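Local coordinates for MsStt7d protein (Micromonas, PDB 4IX3) that probably phosphorylates proteins using ATP, as a homolog of the state transition kinase Stt7, through a catalytic domain of canonical protein kinase fold, at the interface of chains A and B. Residues are numbered along the deposited sequence; one frame, centred on the assembly and turned at random. Chains: chain A/B, MsStt7d protein.

The interface of chains A and B. Residues chain A 32, 211-213, 221; chain B 54-57.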
# COMPACT_ATOMS: atom_id res chain seq x y z
N ASN A 32 2.46 0.58 3.52
CA ASN A 32 2.25 -0.66 2.83
C ASN A 32 1.27 -1.59 3.54
O ASN A 32 0.55 -2.31 2.88
CB ASN A 32 3.57 -1.40 2.58
CG ASN A 32 4.50 -0.60 1.68
OD1 ASN A 32 4.05 0.19 0.86
ND2 ASN A 32 5.80 -0.75 1.89
N ALA A 211 11.20 -1.61 -0.13
CA ALA A 211 12.16 -0.51 -0.16
C ALA A 211 11.50 0.66 -0.85
O ALA A 211 10.71 0.46 -1.80
CB ALA A 211 13.37 -0.91 -0.98
N ASP A 212 11.91 1.86 -0.51
CA ASP A 212 11.48 3.03 -1.27
C ASP A 212 12.47 3.18 -2.42
O ASP A 212 13.66 3.34 -2.17
CB ASP A 212 11.49 4.25 -0.36
CG ASP A 212 10.96 5.48 -1.06
OD1 ASP A 212 11.28 5.71 -2.25
OD2 ASP A 212 10.23 6.22 -0.43
N PRO A 213 12.04 3.06 -3.69
CA PRO A 213 13.03 3.03 -4.79
C PRO A 213 13.84 4.35 -4.89
O PRO A 213 14.97 4.30 -5.42
CB PRO A 213 12.13 2.83 -6.05
CG PRO A 213 10.78 3.38 -5.61
CD PRO A 213 10.64 3.02 -4.15
N LEU A 221 18.27 -4.05 -2.92
CA LEU A 221 16.99 -3.88 -2.25
C LEU A 221 16.85 -4.84 -1.06
O LEU A 221 15.76 -5.04 -0.54
CB LEU A 221 15.84 -4.08 -3.25
CG LEU A 221 15.89 -3.19 -4.51
CD1 LEU A 221 14.72 -3.55 -5.45
CD2 LEU A 221 15.92 -1.71 -4.13
N ALA B 54 5.06 7.15 -4.80
CA ALA B 54 6.50 7.34 -5.03
C ALA B 54 7.36 6.45 -4.14
O ALA B 54 8.55 6.23 -4.38
CB ALA B 54 6.86 8.78 -4.74
N ASP B 55 6.77 5.96 -3.05
CA ASP B 55 7.48 5.22 -2.00
C ASP B 55 7.41 3.70 -2.10
O ASP B 55 7.92 3.02 -1.20
CB ASP B 55 7.04 5.66 -0.61
CG ASP B 55 5.55 5.47 -0.38
OD1 ASP B 55 4.72 5.70 -1.28
OD2 ASP B 55 5.14 5.13 0.76
N VAL B 56 6.83 3.17 -3.17
CA VAL B 56 6.62 1.74 -3.30
C VAL B 56 7.45 1.20 -4.47
O VAL B 56 7.38 1.68 -5.62
CB VAL B 56 5.12 1.45 -3.50
CG1 VAL B 56 4.91 -0.04 -3.84
CG2 VAL B 56 4.33 1.89 -2.25
N MET B 57 8.24 0.16 -4.21
CA MET B 57 9.10 -0.42 -5.22
C MET B 57 8.35 -0.84 -6.48
O MET B 57 7.30 -1.49 -6.40
CB MET B 57 9.80 -1.63 -4.59
CG MET B 57 10.73 -2.35 -5.54
SD MET B 57 11.96 -1.23 -6.21
CE MET B 57 12.55 -0.59 -4.66
O HOH W 1 8.00 0.71 0.44
O HOH W 2 5.49 2.53 1.70
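A:Ala211, A:Asp212 and A:Pro213 run in a largely extended loop against B:Ala54 to B:Met57, where B:Ala54 and B:Asp55 turn together and B:Val56 and B:Met57 then run extended. The A residues, with A:Leu221, lie in the activation segment after the DLG motif; the B loop joins strand 45-52 to helix 59-76, the αC helix of kinases. This patch belongs to a two-fold symmetric interface between two kinase domains, so its twin recurs with the chains exchanged; whether the pair forms outside the crystal the structure alone does not show. B:Met57 is the main apolar plug. Its CG stands anti to the backbone N, and bends at the next two torsions fold the flexible thioether to meet A:Leu221 tip to tip, methyl CE 3.6 Å from CD2; the branched leucine brings CD1 to it as well. CE also rests 3.7 Å from A:Pro213 CA, near CB, and 3.8 Å from the CB of A:Ala211, small enough to leave it room. Separately, the rigid proline ring sets CD against the backbone of B:Val56 and B:Met57. Farther along, A:Asp212 and B:Asp55 cross nearly at right angles, carboxylate planes 58° apart. The short A:Asp212 lays OD2 over the turn, 3.3 Å from B:Asp55 CA; the like charges probably still repel weakly, since the two OD2 atoms stay 5.3 Å apart. An alanine in place of A:Asp212 would probably open a gap over B:Asp55 CA and CB, leaving that turn less closely covered. At B:Asp55, chi1 59° turns the short carboxylate away from A:Asp212 and towards a water shared with A:Asn32, of the glycine-rich nucleotide-binding loop. An amide suits this position, having both donor and acceptor: OD1 takes that water, with branched B:Val56 laying CG2 3.5 Å from OD1, and ND2 hydrogen-bonds almost straight to a second water, 3.0 Å away, which lies 2.8 Å from the backbone carbonyl O of B:Asp55.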